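Long-range contacts in beta sliding clamp (Bartonella birtlesii LL-WM9, PDB 6PTR), which probably tethers DNA polymerases and other proteins to DNA by closing around it as a head-to-tail homodimeric ring, making replication processive: residues C[189-194]-C[372-377]; C[154-159]-C[182-187]; C[27-32]-C[77-82]. All blocks are in the same frame, centred on the assembly; numbering follows the deposited sequence.

Overall arrangement
Along the chain contact 3 comes first, then contact 2, then contact 1, each closing before the next opens. Contact 3 belongs to the N-terminal domain, where a loop after helix 15-26 meets the start of helix 79-88. Contacts 1 and 2 are neighbours, with centres about 10 Å apart, and share one antiparallel sheet: strand 179-185 of contact 2 pairs with strand 189-196, which in contact 1 pairs with strand 372-376 of the C-terminal domain. They thus form one region at the junction of the central and C-terminal domains, beside the bound griselimycin. Contact 3 is separate, about 35 Å, centre to centre, from contact 1 and across the chain's centre.

Contact 1: C[189-194]-C[372-377]; sequences RLAQVD and VLYVLM
Central and C-terminal domains are joined here into one continuous antiparallel sheet, a feature of the sliding-ring fold of DNA polymerase III beta: strands 189-194 and 372-376 run side by side, their directions 167° apart. Arg189 opens the pairing opposite Leu376, without backbone bonds between them. Its CG rests 3.8 Å from Leu376 CD1, a use for the apolar stem, and a bend at chi3 (-76°) sends the guanidinium away to salt bridges with Asp341 and Asp186. Leu190 forms a hydrogen-bonded pair with Val375, N to O being 2.8 Å in both directions, each donor lying in the carbonyl plane. On the other face of the sheet their side chains run alongside each other, Leu190 CB 4.1 Å from Val375 CB, and each packs on an apolar part of the bound griselimycin. Ala191 is small, so its CB can sit at the edge of the Tyr374 ring, 3.6 Å from CE1; the tyrosine hydroxyl goes on to hydrogen-bond Gln345. At Gln192 the paired backbone returns: the N and O of Gln192 and of Leu373 bond reciprocally at 3.0 Å each, now nearly along the C=O axes. The Gln192 chain is extended beside Leu373, whose CG is flanked by both its backbone N and its carbonyl carbon (chi1 59°), and Gln192 NE2 stops 3.5 Å from Leu373 CD2. Val193 completes the pairing with Val372, two beta-branched residues well suited to strands, both touching Cys151 of helix 142-152; branch meets branch as Val193 CG2 comes 3.7 Å from Val372 CG2.

Contact 2: C[154-159]-C[182-187]; sequences FAISTE and LVATDG
With chi1 at 64°, Asp186 holds its CG flanked by both backbone N and carbonyl carbon, which turns the carboxylate to partners in its own turn: OD1 accepts from His188 N and OD2 forms a salt bridge with Arg189. Ser157 swings OG anti to the backbone N (chi1 -177°), toward Glu159 N. The backbone itself brings Ser157 CB within 3.9 Å of Asp186 CB. The contact lies in the central domain, where the loop after helix 142-152 meets the end of strand 179-185 next to the griselimycin site. Asp186 CB lies 3.6 Å from Ala155 O and 3.8 Å from Ser157 CA. No hydrogen bond crosses between the segments; Ala155 O comes within 3.2 Å of Asp186 N, but at a poor angle, so packing carries the contact. Each side instead builds an ST turn of its own. Ser157 OG accepts from Glu159 N at 3.1 Å, and Thr185 OG1 accepts from Gly187 N, also at 3.1 Å, as well as bonding Arg189 O. Gly187 follows with a positive phi of 89°, a conformation that glycine takes easily, and its backbone hydrogen-bonds the bound griselimycin. Further back, alanines permit close approach: Ala155 CB stands 4.2 Å from Ala184 CB, and Ile156 lays CG1 3.8 Å from that same Ala184 methyl. Ile156 also packs on Ile168 of strand 167-173, Ala184 is backbone-bonded to Ala191 of strand 189-196, and helix 336-345 meets Phe154 and Asp186 through Ile342 and Tyr338.

Contact 3: C[27-32]-C[77-82]; sequences RVVERR and VPAYLL
Tyr80, in the first turn of helix 79-88, reaches into loop 27-32 and is met by a valine and an arginine, joining the loop after helix 15-26 to the junction of strand 71-78 and helix 79-88 in the N-terminal domain. Its CG stands anti to the carbonyl carbon (chi1 -77°), which aims the ring at the loop. Starting at the root, Tyr80 CB has Arg31 NH1 at 4.0 Å. CG and CD1 lie under the guanidinium, and over the same face, above CE1, Arg31 NH2 comes to 3.2 Å. CD2 is near Val29 CG1, and CE2, on the side away from CE1, touches that Val29 CG1 at 3.7 Å. CZ lies by Val29 O and Arg31 CG. The guanidinium plane is tilted 35° from the ring plane. Arg31 CZ is 3.8 Å from the Tyr80 ring centroid in an off-centre cation-pi contact, and Arg31 CG makes a CH-pi contact over the face, so both charge and apolar stem use the aromatic surface. Arg31 is solvent-exposed and poorly ordered, so its stacking is probably mobile. At the tip, Tyr80 OH donates to Val29 O at 2.8 Å, the carbonyl oxygen lying at the ring's edge; Tyr80 OH also lies 3.8 Å from Arg27 CA. Val29 serves twice, for its second branch, CG2, packs on the small Ala79 CB. Pro78 is at the N-cap position, and its O accepts from Leu82 N. The His26 ring of helix 15-26 meets Tyr80. Ala79 leans on Val41 of strand 40-46, Glu30 forms a salt bridge with Lys212 of helix 211-221, and Leu81 packs on Thr287 of the second subunit, placing this helix start beside the dimer interface.

Contact 1: C[189-194]-C[372-377]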
# COMPACT_ATOMS: atom_id res chain seq x y z
N ARG C 189 19.74 17.99 6.87
CA ARG C 189 20.47 17.39 5.76
C ARG C 189 20.70 18.47 4.71
O ARG C 189 19.85 19.35 4.52
CB ARG C 189 19.66 16.24 5.13
CG ARG C 189 19.13 15.18 6.10
CD ARG C 189 18.09 14.28 5.44
NE ARG C 189 16.80 14.95 5.31
CZ ARG C 189 15.72 14.38 4.78
NH1 ARG C 189 15.76 13.13 4.35
NH2 ARG C 189 14.59 15.06 4.69
N LEU C 190 21.83 18.41 4.02
CA LEU C 190 22.01 19.27 2.86
C LEU C 190 22.66 18.45 1.76
O LEU C 190 23.54 17.64 2.04
CB LEU C 190 22.87 20.50 3.16
CG LEU C 190 23.17 21.41 1.95
CD1 LEU C 190 23.18 22.89 2.38
CD2 LEU C 190 24.47 21.06 1.27
N ALA C 191 22.22 18.68 0.52
CA ALA C 191 22.82 18.02 -0.63
C ALA C 191 23.27 19.08 -1.62
O ALA C 191 22.55 20.06 -1.85
CB ALA C 191 21.82 17.05 -1.32
N GLN C 192 24.47 18.90 -2.18
CA GLN C 192 25.03 19.80 -3.16
C GLN C 192 25.59 18.99 -4.32
O GLN C 192 26.42 18.10 -4.10
CB GLN C 192 26.15 20.66 -2.55
CG GLN C 192 26.82 21.56 -3.57
CD GLN C 192 27.98 22.36 -2.98
OE1 GLN C 192 27.77 23.40 -2.39
NE2 GLN C 192 29.20 21.88 -3.16
N VAL C 193 25.17 19.31 -5.54
CA VAL C 193 25.73 18.67 -6.73
C VAL C 193 26.10 19.73 -7.75
O VAL C 193 25.35 20.69 -7.96
CB VAL C 193 24.76 17.63 -7.33
CG1 VAL C 193 23.39 18.25 -7.70
CG2 VAL C 193 25.42 16.91 -8.52
N ASP C 194 27.26 19.56 -8.38
CA ASP C 194 27.81 20.44 -9.40
C ASP C 194 27.96 19.70 -10.72
O ASP C 194 28.19 18.49 -10.74
CB ASP C 194 29.21 20.96 -9.02
CG ASP C 194 29.19 21.92 -7.86
OD1 ASP C 194 28.14 22.54 -7.62
OD2 ASP C 194 30.22 22.06 -7.18
N VAL C 372 29.51 15.56 -5.92
CA VAL C 372 28.36 15.51 -5.02
C VAL C 372 28.86 15.46 -3.58
O VAL C 372 29.75 14.67 -3.26
CB VAL C 372 27.50 14.25 -5.30
CG1 VAL C 372 26.26 14.22 -4.41
CG2 VAL C 372 27.11 14.18 -6.77
N LEU C 373 28.25 16.25 -2.69
CA LEU C 373 28.55 16.09 -1.28
C LEU C 373 27.27 16.23 -0.48
O LEU C 373 26.30 16.85 -0.92
CB LEU C 373 29.60 17.10 -0.79
CG LEU C 373 29.32 18.60 -0.91
CD1 LEU C 373 28.53 19.13 0.31
CD2 LEU C 373 30.62 19.39 -1.11
N TYR C 374 27.29 15.65 0.71
CA TYR C 374 26.18 15.77 1.63
C TYR C 374 26.68 16.32 2.95
O TYR C 374 27.83 16.08 3.35
CB TYR C 374 25.48 14.43 1.83
CG TYR C 374 25.05 13.86 0.52
CD1 TYR C 374 23.91 14.34 -0.11
CD2 TYR C 374 25.82 12.90 -0.13
CE1 TYR C 374 23.51 13.86 -1.33
CE2 TYR C 374 25.43 12.40 -1.38
CZ TYR C 374 24.28 12.89 -1.97
OH TYR C 374 23.89 12.42 -3.19
N VAL C 375 25.83 17.07 3.63
CA VAL C 375 26.12 17.56 4.96
C VAL C 375 25.01 17.10 5.90
O VAL C 375 23.83 17.14 5.55
CB VAL C 375 26.26 19.09 4.97
CG1 VAL C 375 26.67 19.58 6.36
CG2 VAL C 375 27.26 19.55 3.94
N LEU C 376 25.39 16.66 7.09
CA LEU C 376 24.38 16.23 8.05
C LEU C 376 24.70 16.80 9.43
O LEU C 376 25.82 16.62 9.93
CB LEU C 376 24.31 14.71 8.12
CG LEU C 376 23.28 14.15 9.10
CD1 LEU C 376 21.88 14.55 8.67
CD2 LEU C 376 23.43 12.63 9.16
N MET C 377 23.71 17.47 10.04
CA MET C 377 23.90 18.01 11.38
C MET C 377 23.76 16.90 12.42
O MET C 377 22.87 16.06 12.31
CB MET C 377 22.86 19.10 11.68
CG MET C 377 23.23 20.02 12.87
SD MET C 377 24.73 20.95 12.50
CE MET C 377 24.96 21.81 14.05

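Contact 2: C[154-159]-C[182-187]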
# COMPACT_ATOMS: atom_id res chain seq x y z
N PHE C 154 15.89 14.24 -2.25
CA PHE C 154 15.57 13.68 -0.94
C PHE C 154 15.77 14.69 0.18
O PHE C 154 15.15 14.54 1.25
CB PHE C 154 16.42 12.44 -0.65
CG PHE C 154 17.81 12.77 -0.20
CD1 PHE C 154 18.76 13.24 -1.11
CD2 PHE C 154 18.16 12.66 1.14
CE1 PHE C 154 20.04 13.58 -0.70
CE2 PHE C 154 19.43 12.98 1.55
CZ PHE C 154 20.37 13.45 0.66
N ALA C 155 16.63 15.69 0.00
CA ALA C 155 16.94 16.60 1.11
C ALA C 155 15.99 17.79 1.18
O ALA C 155 16.11 18.61 2.10
CB ALA C 155 18.39 17.09 1.02
N ILE C 156 15.06 17.91 0.24
CA ILE C 156 14.17 19.07 0.22
C ILE C 156 13.28 19.08 1.45
O ILE C 156 12.72 18.05 1.85
CB ILE C 156 13.29 19.07 -1.04
CG1 ILE C 156 14.11 19.17 -2.31
CG2 ILE C 156 12.26 20.19 -0.97
CD1 ILE C 156 13.25 18.87 -3.53
N SER C 157 13.11 20.27 2.02
CA SER C 157 12.19 20.46 3.13
C SER C 157 10.75 20.25 2.69
O SER C 157 10.36 20.66 1.59
CB SER C 157 12.34 21.86 3.71
OG SER C 157 11.49 22.04 4.85
N THR C 158 9.97 19.63 3.56
CA THR C 158 8.52 19.61 3.44
C THR C 158 7.82 20.40 4.54
O THR C 158 6.60 20.32 4.67
CB THR C 158 8.01 18.16 3.43
OG1 THR C 158 8.30 17.55 4.69
CG2 THR C 158 8.71 17.38 2.34
N GLU C 159 8.57 21.17 5.34
CA GLU C 159 7.98 21.92 6.44
C GLU C 159 7.30 23.19 5.93
O GLU C 159 7.92 24.00 5.23
CB GLU C 159 9.04 22.28 7.48
CG GLU C 159 9.64 21.08 8.18
CD GLU C 159 10.68 21.47 9.23
OE1 GLU C 159 10.46 22.47 9.95
OE2 GLU C 159 11.72 20.77 9.31
N LEU C 182 23.01 22.53 -7.97
CA LEU C 182 21.73 22.37 -7.30
C LEU C 182 22.02 22.08 -5.84
O LEU C 182 22.88 21.24 -5.56
CB LEU C 182 20.90 21.21 -7.86
CG LEU C 182 20.25 21.40 -9.23
CD1 LEU C 182 21.27 21.54 -10.32
CD2 LEU C 182 19.35 20.20 -9.50
N VAL C 183 21.32 22.79 -4.95
CA VAL C 183 21.40 22.58 -3.50
C VAL C 183 20.00 22.40 -2.95
O VAL C 183 19.06 23.13 -3.31
CB VAL C 183 22.13 23.74 -2.79
CG1 VAL C 183 22.02 23.57 -1.25
CG2 VAL C 183 23.60 23.80 -3.20
N ALA C 184 19.85 21.44 -2.04
CA ALA C 184 18.61 21.31 -1.28
C ALA C 184 18.96 21.07 0.18
O ALA C 184 19.94 20.40 0.50
CB ALA C 184 17.73 20.14 -1.79
N THR C 185 18.11 21.58 1.05
CA THR C 185 18.31 21.33 2.46
C THR C 185 16.98 21.45 3.18
O THR C 185 16.06 22.13 2.73
CB THR C 185 19.33 22.32 3.03
OG1 THR C 185 19.59 22.01 4.42
CG2 THR C 185 18.79 23.73 2.95
N ASP C 186 16.89 20.77 4.32
CA ASP C 186 15.77 20.91 5.23
C ASP C 186 16.21 21.45 6.59
O ASP C 186 15.44 21.38 7.55
CB ASP C 186 15.06 19.56 5.38
CG ASP C 186 15.93 18.49 6.01
OD1 ASP C 186 17.10 18.76 6.36
OD2 ASP C 186 15.42 17.36 6.15
N GLY C 187 17.43 21.98 6.68
CA GLY C 187 17.98 22.47 7.92
C GLY C 187 18.72 21.42 8.73
O GLY C 187 19.34 21.77 9.75

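Contact 3: C[27-32]-C[77-82]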
# COMPACT_ATOMS: atom_id res chain seq x y z
N ARG C 27 -1.50 13.34 -12.76
CA ARG C 27 -1.05 13.38 -11.38
C ARG C 27 -0.77 14.79 -10.87
O ARG C 27 -0.54 14.97 -9.67
CB ARG C 27 0.19 12.49 -11.18
CG ARG C 27 0.97 12.11 -12.44
CD ARG C 27 2.11 11.12 -12.10
NE ARG C 27 3.23 11.18 -13.04
CZ ARG C 27 3.60 10.19 -13.85
NH1 ARG C 27 2.95 9.03 -13.84
NH2 ARG C 27 4.64 10.35 -14.67
N VAL C 28 -0.79 15.80 -11.75
CA VAL C 28 -0.61 17.18 -11.34
C VAL C 28 -1.85 17.67 -10.61
O VAL C 28 -1.77 18.55 -9.73
CB VAL C 28 -0.27 18.02 -12.59
CG1 VAL C 28 -0.59 19.48 -12.40
CG2 VAL C 28 1.19 17.83 -12.88
N VAL C 29 -3.00 17.09 -10.93
CA VAL C 29 -4.24 17.45 -10.27
C VAL C 29 -4.18 17.06 -8.80
O VAL C 29 -3.78 15.94 -8.45
CB VAL C 29 -5.42 16.79 -10.99
CG1 VAL C 29 -6.71 17.01 -10.21
CG2 VAL C 29 -5.53 17.32 -12.40
N GLU C 30 -4.54 17.99 -7.93
CA GLU C 30 -4.61 17.68 -6.51
C GLU C 30 -5.94 17.01 -6.21
O GLU C 30 -6.99 17.44 -6.67
CB GLU C 30 -4.45 18.96 -5.68
CG GLU C 30 -3.77 18.76 -4.32
CD GLU C 30 -2.26 18.56 -4.43
OE1 GLU C 30 -1.75 17.61 -3.80
OE2 GLU C 30 -1.59 19.35 -5.12
N ARG C 31 -5.88 15.91 -5.44
CA ARG C 31 -7.12 15.24 -5.05
C ARG C 31 -7.88 16.06 -4.01
O ARG C 31 -9.12 16.10 -4.02
CB ARG C 31 -6.83 13.84 -4.52
CG ARG C 31 -6.44 12.83 -5.59
CD ARG C 31 -6.40 11.42 -5.01
NE ARG C 31 -5.63 10.48 -5.83
CZ ARG C 31 -6.17 9.69 -6.75
NH1 ARG C 31 -7.47 9.72 -6.98
NH2 ARG C 31 -5.39 8.85 -7.44
N ARG C 32 -7.16 16.73 -3.11
CA ARG C 32 -7.80 17.60 -2.13
C ARG C 32 -8.35 18.89 -2.74
O ARG C 32 -8.94 19.69 -2.00
CB ARG C 32 -6.80 17.93 -1.01
N VAL C 77 -12.30 17.27 -18.77
CA VAL C 77 -12.89 16.04 -18.26
C VAL C 77 -12.27 15.79 -16.88
O VAL C 77 -11.06 15.99 -16.74
CB VAL C 77 -12.58 14.84 -19.19
CG1 VAL C 77 -13.43 13.65 -18.86
CG2 VAL C 77 -12.74 15.24 -20.68
N PRO C 78 -13.03 15.35 -15.87
CA PRO C 78 -12.41 15.04 -14.57
C PRO C 78 -11.27 14.04 -14.71
O PRO C 78 -11.45 12.96 -15.28
CB PRO C 78 -13.57 14.49 -13.74
CG PRO C 78 -14.79 15.21 -14.33
CD PRO C 78 -14.50 15.20 -15.81
N ALA C 79 -10.08 14.41 -14.22
CA ALA C 79 -8.87 13.72 -14.66
C ALA C 79 -8.70 12.36 -14.00
O ALA C 79 -8.31 11.39 -14.67
CB ALA C 79 -7.64 14.59 -14.42
N TYR C 80 -8.96 12.24 -12.69
CA TYR C 80 -8.78 10.95 -12.05
C TYR C 80 -9.83 9.96 -12.53
O TYR C 80 -9.53 8.77 -12.73
CB TYR C 80 -8.79 11.09 -10.54
CG TYR C 80 -7.45 11.64 -10.05
CD1 TYR C 80 -6.35 10.81 -9.91
CD2 TYR C 80 -7.30 12.99 -9.77
CE1 TYR C 80 -5.13 11.31 -9.48
CE2 TYR C 80 -6.09 13.50 -9.34
CZ TYR C 80 -5.00 12.65 -9.21
OH TYR C 80 -3.79 13.16 -8.79
N LEU C 81 -11.07 10.43 -12.74
CA LEU C 81 -12.11 9.56 -13.29
C LEU C 81 -11.75 9.08 -14.68
O LEU C 81 -11.89 7.90 -15.01
CB LEU C 81 -13.45 10.30 -13.33
CG LEU C 81 -14.61 9.54 -13.99
CD1 LEU C 81 -14.84 8.17 -13.30
CD2 LEU C 81 -15.88 10.38 -13.94
N LEU C 82 -11.31 10.00 -15.55
CA LEU C 82 -10.93 9.58 -16.89
C LEU C 82 -9.79 8.57 -16.84
O LEU C 82 -9.83 7.56 -17.55
CB LEU C 82 -10.52 10.78 -17.73
CG LEU C 82 -10.11 10.47 -19.16
CD1 LEU C 82 -11.27 9.82 -19.95
CD2 LEU C 82 -9.66 11.75 -19.84